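Local coordinates for protein phospho-2-dehydro-3-deoxyheptonate aldolase (PDB 3TQK) that probably catalyses the condensation of phosphoenolpyruvate with D-erythrose 4-phosphate to DAHP, the first step of chorismate biosynthesis, and binds manganese, at residues Y202-L207 with F218-N223; V279-C284 with L334-E339; Q21-L26 with L122-L127. All coordinates share one frame; numbering follows the deposited sequence.

Interaction 1. Residues Y202-L207 with F218-N223; sequences YPHHFL and FATKGN
Strand residues H205-L207 and F218-T220 pair as the antiparallel arms of a beta hairpin. F206 and F218 form a hydrogen-bonded pair. F218 N gives a nearly straight bond to F206 O at 2.8 Å, close to the C=O axis. F206 N returns one to F218 O at 3.0 Å, in the carbonyl plane. H205 and A219 are the non-hydrogen-bonded pair beside it. The next bond runs from T220 N to H204 O at 2.8 Å, with an angle of 172° at the hydrogen. Then a side chain takes over: H204 N donates to T220 OG1 at 2.9 Å, more bent at 143°. The T220 hydroxyl sits between the backbone N and carbonyl carbon (chi1 71°), and it is also hydrogen-bonded to S174 OG. A water donates to T220 O at 2.6 Å and weakly to H204 O.

The side chains alternate between two faces. A219 CB lies over a face of the H205 ring, 3.8 Å from its centroid, a CH-pi contact. On the face of F206 and F218, the F206 ring meets T220 CG2 with its edge, CE1 to CG2 3.6 Å. F206 CE1 also touches F218 CB.

The imidazoles find polar partners beyond the hairpin. H204 NE2 binds S199 O, H204 ND1 binds K102 of the second subunit, and H205 NE2 binds K11 of that subunit. F218-T220 also pair with a strand of the second subunit. The bonding thus ties hairpin and dimer together, and the two lysines would probably disfavour protonation of the histidines.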
# COMPACT_ATOMS: atom_id res chain seq x y z
N TYR A 202 -15.89 2.20 8.24
CA TYR A 202 -15.89 3.44 9.00
C TYR A 202 -15.76 4.68 8.14
O TYR A 202 -15.26 4.61 7.02
CB TYR A 202 -14.76 3.45 10.02
CG TYR A 202 -15.00 2.50 11.18
CD1 TYR A 202 -15.72 2.90 12.29
CD2 TYR A 202 -14.49 1.21 11.15
CE1 TYR A 202 -15.93 2.02 13.36
CE2 TYR A 202 -14.69 0.34 12.18
CZ TYR A 202 -15.41 0.74 13.29
OH TYR A 202 -15.59 -0.16 14.30
N PRO A 203 -16.20 5.84 8.67
CA PRO A 203 -15.90 7.08 7.99
C PRO A 203 -14.43 7.44 8.20
O PRO A 203 -13.86 7.14 9.25
CB PRO A 203 -16.84 8.11 8.66
CG PRO A 203 -17.67 7.33 9.66
CD PRO A 203 -16.94 6.06 9.92
N HIS A 204 -13.83 8.05 7.19
CA HIS A 204 -12.44 8.44 7.25
C HIS A 204 -12.29 9.84 6.66
O HIS A 204 -13.06 10.25 5.78
CB HIS A 204 -11.58 7.45 6.42
CG HIS A 204 -11.45 6.10 7.03
ND1 HIS A 204 -10.50 5.81 8.00
CD2 HIS A 204 -12.14 4.95 6.84
CE1 HIS A 204 -10.62 4.54 8.36
NE2 HIS A 204 -11.60 3.99 7.66
N HIS A 205 -11.31 10.58 7.16
CA HIS A 205 -10.80 11.77 6.50
C HIS A 205 -9.44 11.38 5.91
O HIS A 205 -8.58 10.88 6.62
CB HIS A 205 -10.64 12.93 7.48
CG HIS A 205 -11.92 13.63 7.81
ND1 HIS A 205 -12.96 13.02 8.49
CD2 HIS A 205 -12.33 14.90 7.57
CE1 HIS A 205 -13.95 13.88 8.65
NE2 HIS A 205 -13.59 15.04 8.11
N PHE A 206 -9.26 11.58 4.61
CA PHE A 206 -7.98 11.28 3.96
C PHE A 206 -7.72 12.15 2.75
O PHE A 206 -8.64 12.75 2.22
CB PHE A 206 -7.91 9.80 3.58
CG PHE A 206 -8.68 9.44 2.32
CD1 PHE A 206 -10.06 9.42 2.29
CD2 PHE A 206 -8.00 9.05 1.18
CE1 PHE A 206 -10.74 9.05 1.14
CE2 PHE A 206 -8.68 8.67 0.04
CZ PHE A 206 -10.05 8.68 0.03
N LEU A 207 -6.46 12.19 2.32
CA LEU A 207 -6.06 12.98 1.18
C LEU A 207 -6.27 12.20 -0.11
O LEU A 207 -5.85 11.03 -0.23
CB LEU A 207 -4.61 13.39 1.35
CG LEU A 207 -4.35 14.21 2.62
CD1 LEU A 207 -2.85 14.38 2.84
CD2 LEU A 207 -5.07 15.56 2.55
N PHE A 218 -10.87 14.36 1.71
CA PHE A 218 -12.15 13.67 1.51
C PHE A 218 -12.65 13.12 2.85
O PHE A 218 -11.93 12.39 3.52
CB PHE A 218 -11.98 12.52 0.51
CG PHE A 218 -12.04 12.91 -0.95
CD1 PHE A 218 -11.79 14.19 -1.39
CD2 PHE A 218 -12.32 11.93 -1.91
CE1 PHE A 218 -11.84 14.52 -2.75
CE2 PHE A 218 -12.37 12.23 -3.26
CZ PHE A 218 -12.12 13.55 -3.68
N ALA A 219 -13.87 13.49 3.24
CA ALA A 219 -14.57 12.88 4.35
C ALA A 219 -15.52 11.83 3.80
O ALA A 219 -16.47 12.16 3.09
CB ALA A 219 -15.36 13.93 5.18
N THR A 220 -15.26 10.57 4.14
CA THR A 220 -16.06 9.47 3.63
C THR A 220 -17.12 9.03 4.62
O THR A 220 -17.08 9.39 5.80
CB THR A 220 -15.20 8.25 3.27
OG1 THR A 220 -14.70 7.63 4.47
CG2 THR A 220 -14.05 8.65 2.37
N LYS A 221 -18.06 8.23 4.11
CA LYS A 221 -19.19 7.69 4.87
C LYS A 221 -18.95 6.28 5.38
O LYS A 221 -19.65 5.82 6.29
CB LYS A 221 -20.44 7.68 3.99
CG LYS A 221 -21.26 8.97 4.10
CD LYS A 221 -21.70 9.54 2.75
CE LYS A 221 -22.98 8.91 2.22
NZ LYS A 221 -23.62 9.79 1.18
N GLY A 222 -17.99 5.60 4.78
CA GLY A 222 -17.77 4.17 5.02
C GLY A 222 -18.46 3.36 3.95
O GLY A 222 -19.41 3.82 3.33
N ASN A 223 -17.99 2.13 3.74
CA ASN A 223 -18.53 1.25 2.71
C ASN A 223 -19.02 -0.02 3.36
O ASN A 223 -18.22 -0.80 3.87
CB ASN A 223 -17.45 0.94 1.66
CG ASN A 223 -18.02 0.35 0.40
OD1 ASN A 223 -19.03 -0.37 0.45
ND2 ASN A 223 -17.42 0.66 -0.74
O HOH W 1 -15.88 11.10 7.33

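Interaction 2. Residues V279-C284 with L334-E339; sequences VLADIC and LEMLAE
Two leucines and a selenomethionine carry most of this contact between two nearly parallel helix segments, V279-C284 and L334-E339. Their axes come within 9.8 Å at an angle of 12°. L280 and L337 cross at about a right angle between them. L280 CG is anti to the backbone N (chi1 -172°), which sends CD1 against the L337 branch. L280 CD1 meets L337 CD2 at 3.7 Å and lies nearly as close to L337 CG. L337 CG is anti to its own carbonyl carbon, and the tip of L337 reaches toward L280.

The two helices are part of the outer layer of the TIM barrel of this class-I DAHP synthase. Helix 276-289 precedes strand 293-299, the last of the eight, and helix 327-344 follows it. L337 and I283 both rest on V296 of that strand, so the inner side of the contact faces the barrel wall. On another side, L334 and A338 pack on F80 of helix 63-80.

The sulfur and selenium side chains bury still more surface. Selenomethionine M336 bends at chi3 (72°) and lays its CE methyl along the backbone of A281, 3.7 Å from A281 CA. M336 CE also touches A281 CB at 3.9 Å. C284 SG points into the interface beside L337 CD2, at 3.9 Å. C284 SG also lies 3.7 Å from M336 O and touches M336 CB, while C284 packs further along on A340.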
# COMPACT_ATOMS: atom_id res chain seq x y z
N VAL A 279 -10.58 -26.27 -8.84
CA VAL A 279 -10.88 -25.41 -7.69
C VAL A 279 -12.37 -25.05 -7.68
O VAL A 279 -13.01 -25.11 -6.64
CB VAL A 279 -10.02 -24.12 -7.68
CG1 VAL A 279 -10.54 -23.11 -6.63
CG2 VAL A 279 -8.55 -24.46 -7.43
N LEU A 280 -12.92 -24.71 -8.84
CA LEU A 280 -14.35 -24.41 -8.97
C LEU A 280 -15.25 -25.59 -8.59
O LEU A 280 -16.30 -25.41 -7.98
CB LEU A 280 -14.69 -23.93 -10.38
CG LEU A 280 -16.12 -23.40 -10.57
CD1 LEU A 280 -16.38 -22.19 -9.68
CD2 LEU A 280 -16.36 -23.06 -12.01
N ALA A 281 -14.82 -26.81 -8.94
CA ALA A 281 -15.57 -28.02 -8.59
C ALA A 281 -15.74 -28.16 -7.08
O ALA A 281 -16.81 -28.55 -6.61
CB ALA A 281 -14.90 -29.27 -9.16
N ASP A 282 -14.69 -27.85 -6.33
CA ASP A 282 -14.73 -27.87 -4.87
C ASP A 282 -15.67 -26.78 -4.35
O ASP A 282 -16.45 -26.99 -3.42
CB ASP A 282 -13.32 -27.68 -4.30
CG ASP A 282 -13.22 -27.98 -2.81
OD1 ASP A 282 -13.75 -27.20 -2.00
OD2 ASP A 282 -12.58 -28.98 -2.44
N ILE A 283 -15.59 -25.60 -4.97
CA ILE A 283 -16.43 -24.47 -4.57
C ILE A 283 -17.92 -24.72 -4.85
O ILE A 283 -18.78 -24.36 -4.05
CB ILE A 283 -15.97 -23.16 -5.26
CG1 ILE A 283 -14.57 -22.77 -4.76
CG2 ILE A 283 -16.95 -22.03 -5.01
CD1 ILE A 283 -13.95 -21.63 -5.51
N CYS A 284 -18.23 -25.35 -5.98
CA CYS A 284 -19.62 -25.67 -6.33
C CYS A 284 -20.22 -26.66 -5.34
O CYS A 284 -21.37 -26.48 -4.91
CB CYS A 284 -19.71 -26.21 -7.75
SG CYS A 284 -19.39 -24.92 -8.95
N LEU A 334 -19.60 -21.75 -15.95
CA LEU A 334 -20.88 -21.11 -15.66
C LEU A 334 -21.97 -22.18 -15.47
O LEU A 334 -22.75 -22.12 -14.52
CB LEU A 334 -21.26 -20.11 -16.74
CG LEU A 334 -20.36 -18.88 -16.92
CD1 LEU A 334 -20.72 -18.13 -18.19
CD2 LEU A 334 -20.42 -17.93 -15.72
N GLU A 335 -21.99 -23.18 -16.35
CA GLU A 335 -22.92 -24.31 -16.21
C GLU A 335 -22.77 -24.93 -14.83
O GLU A 335 -23.77 -25.17 -14.14
CB GLU A 335 -22.68 -25.37 -17.30
CG GLU A 335 -23.12 -24.97 -18.72
CD GLU A 335 -22.63 -25.93 -19.80
OE1 GLU A 335 -22.23 -27.07 -19.47
OE2 GLU A 335 -22.64 -25.55 -21.00
N MSE A 336 -21.54 -25.19 -14.42
CA MSE A 336 -21.27 -25.80 -13.12
C MSE A 336 -21.79 -24.94 -11.97
O MSE A 336 -22.36 -25.47 -11.02
CB MSE A 336 -19.78 -26.02 -12.91
CG MSE A 336 -19.20 -27.14 -13.75
SE MSE A 336 -17.27 -26.99 -13.82
CE MSE A 336 -16.86 -27.51 -11.99
N LEU A 337 -21.58 -23.63 -12.06
CA LEU A 337 -22.02 -22.70 -11.01
C LEU A 337 -23.54 -22.59 -10.93
O LEU A 337 -24.11 -22.54 -9.84
CB LEU A 337 -21.39 -21.32 -11.20
CG LEU A 337 -19.93 -21.24 -10.75
CD1 LEU A 337 -19.22 -20.11 -11.44
CD2 LEU A 337 -19.84 -21.08 -9.24
N ALA A 338 -24.19 -22.56 -12.10
CA ALA A 338 -25.64 -22.46 -12.17
C ALA A 338 -26.29 -23.72 -11.60
O ALA A 338 -27.32 -23.63 -10.95
CB ALA A 338 -26.09 -22.21 -13.61
N GLU A 339 -25.67 -24.88 -11.83
CA GLU A 339 -26.18 -26.12 -11.24
C GLU A 339 -26.02 -26.08 -9.73
O GLU A 339 -26.93 -26.46 -9.00
CB GLU A 339 -25.46 -27.35 -11.80
CG GLU A 339 -26.26 -28.64 -11.53
CD GLU A 339 -25.51 -29.92 -11.87
OE1 GLU A 339 -24.27 -29.91 -12.01
OE2 GLU A 339 -26.20 -30.96 -12.00

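Interaction 3. Residues Q21-L26 with L122-L127; sequences QDIPLL and LARNLL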
# COMPACT_ATOMS: atom_id res chain seq x y z
N GLN A 21 -16.12 14.75 -19.77
CA GLN A 21 -16.79 15.52 -20.81
C GLN A 21 -16.66 14.84 -22.17
O GLN A 21 -17.64 14.70 -22.88
CB GLN A 21 -16.25 16.95 -20.92
CG GLN A 21 -16.59 17.84 -19.71
CD GLN A 21 -16.62 19.34 -20.04
OE1 GLN A 21 -17.60 19.83 -20.62
NE2 GLN A 21 -15.56 20.07 -19.66
N ASP A 22 -15.45 14.43 -22.51
CA ASP A 22 -15.17 13.73 -23.77
C ASP A 22 -15.91 12.39 -23.87
O ASP A 22 -16.39 12.03 -24.95
CB ASP A 22 -13.66 13.49 -23.94
CG ASP A 22 -12.88 14.78 -24.23
OD1 ASP A 22 -13.49 15.82 -24.56
OD2 ASP A 22 -11.64 14.76 -24.13
N ILE A 23 -15.99 11.67 -22.75
CA ILE A 23 -16.53 10.31 -22.73
C ILE A 23 -17.62 10.23 -21.64
O ILE A 23 -17.38 9.71 -20.54
CB ILE A 23 -15.39 9.27 -22.44
CG1 ILE A 23 -14.23 9.42 -23.44
CG2 ILE A 23 -15.92 7.84 -22.51
CD1 ILE A 23 -12.98 8.64 -23.02
N PRO A 24 -18.81 10.78 -21.93
CA PRO A 24 -19.81 10.96 -20.89
C PRO A 24 -20.43 9.66 -20.43
O PRO A 24 -20.39 8.66 -21.15
CB PRO A 24 -20.87 11.85 -21.56
CG PRO A 24 -20.70 11.62 -23.01
CD PRO A 24 -19.25 11.33 -23.23
N LEU A 25 -20.96 9.68 -19.21
CA LEU A 25 -21.75 8.57 -18.67
C LEU A 25 -23.04 8.46 -19.47
O LEU A 25 -23.89 9.35 -19.41
CB LEU A 25 -22.06 8.80 -17.20
CG LEU A 25 -22.84 7.72 -16.46
CD1 LEU A 25 -22.14 6.35 -16.49
CD2 LEU A 25 -23.07 8.18 -15.00
N LEU A 26 -23.17 7.39 -20.24
CA LEU A 26 -24.34 7.20 -21.09
C LEU A 26 -25.48 6.65 -20.24
O LEU A 26 -25.26 6.13 -19.15
CB LEU A 26 -24.00 6.26 -22.26
CG LEU A 26 -22.91 6.76 -23.23
CD1 LEU A 26 -22.48 5.67 -24.21
CD2 LEU A 26 -23.37 8.01 -24.01
N LEU A 122 -8.45 5.57 -22.97
CA LEU A 122 -8.96 4.31 -23.55
C LEU A 122 -9.59 3.38 -22.49
O LEU A 122 -10.51 2.63 -22.79
CB LEU A 122 -7.84 3.61 -24.32
CG LEU A 122 -7.29 4.40 -25.53
CD1 LEU A 122 -6.27 3.56 -26.31
CD2 LEU A 122 -8.40 4.88 -26.47
N ALA A 123 -9.10 3.46 -21.25
CA ALA A 123 -9.64 2.65 -20.16
C ALA A 123 -11.07 3.07 -19.89
O ALA A 123 -11.98 2.24 -19.83
CB ALA A 123 -8.78 2.77 -18.89
N ARG A 124 -11.28 4.38 -19.74
CA ARG A 124 -12.61 4.89 -19.51
C ARG A 124 -13.50 4.56 -20.70
O ARG A 124 -14.64 4.13 -20.51
CB ARG A 124 -12.61 6.40 -19.29
CG ARG A 124 -13.98 6.93 -18.90
CD ARG A 124 -14.04 8.43 -18.82
NE ARG A 124 -15.43 8.86 -18.77
CZ ARG A 124 -16.20 8.76 -17.69
NH1 ARG A 124 -15.71 8.30 -16.54
NH2 ARG A 124 -17.46 9.14 -17.76
N ASN A 125 -12.99 4.76 -21.92
CA ASN A 125 -13.80 4.52 -23.12
C ASN A 125 -14.19 3.05 -23.23
O ASN A 125 -15.29 2.73 -23.68
CB ASN A 125 -13.10 5.01 -24.41
CG ASN A 125 -14.10 5.54 -25.45
OD1 ASN A 125 -15.22 5.07 -25.54
ND2 ASN A 125 -13.68 6.53 -26.24
N LEU A 126 -13.30 2.15 -22.82
CA LEU A 126 -13.63 0.73 -22.80
C LEU A 126 -14.77 0.44 -21.80
O LEU A 126 -15.75 -0.24 -22.13
CB LEU A 126 -12.40 -0.11 -22.43
CG LEU A 126 -12.60 -1.62 -22.34
CD1 LEU A 126 -13.22 -2.18 -23.63
CD2 LEU A 126 -11.28 -2.28 -22.03
N LEU A 127 -14.63 0.98 -20.60
CA LEU A 127 -15.65 0.80 -19.57
C LEU A 127 -16.98 1.42 -19.99
O LEU A 127 -18.04 0.85 -19.73
CB LEU A 127 -15.19 1.40 -18.26
CG LEU A 127 -14.10 0.60 -17.56
CD1 LEU A 127 -13.48 1.49 -16.49
CD2 LEU A 127 -14.64 -0.71 -16.96
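R124 grips the carbonyl oxygen of I23 side-on with two nitrogens. R124 NE and R124 NH2 each donate to I23 O at 2.8 Å. Both bonds are bent, with 148° at the NE hydrogen and 142° at the NH2 hydrogen. The oxygen lies 4° out of the guanidinium plane, so it meets the group at its edge. The R124 chain is extended from CG to NE and carries the group from helix 116-132 across to the turn. Other polar partners hold the guanidinium further: NH2 forms a salt bridge with E152, and NH1 bonds to Y149 O. Nearby, D22 forms a salt bridge with R121 of the same helix.

Around this grip packs I23, a buried side chain that gives most of its segment's share of the contact. I23 and R124 run past each other in opposite directions, with I23 CB 3.7 Å from R124 NE. I23 CD1 reaches N125 CB at 3.9 Å and lies equally near N125 ND2. The two side chains cross at about a right angle.

I23 is the first residue to leave helical geometry after helix 16-22, and L26 is the N-cap of helix 27-45. The contact therefore joins the link between these helices to helix 116-132, on the outside of the barrel. E152 probably offsets part of the guanidinium charge, which would still be expected to polarise the I23 carbonyl.

In the fold
Interactions 1, 2 and 3 are separate sites on the periphery of one TIM barrel, none touching another. The centres of interactions 1 and 3 are about 26 Å apart, the closest of the three pairings. Interaction 2 lies across the chain's centre from both, its centre about 37 Å from that of interaction 1 and about 34 Å from that of interaction 3. The manganese site is formed by C58, H266, E299 and D322. The side chains of L280, in interaction 2, and E299 are about 12 Å apart. At interaction 1, the Y202 side chain lies about 11 Å from a bound calcium ion. Only interaction 1 touches the second subunit. Interaction 3 is away from the annotated sites.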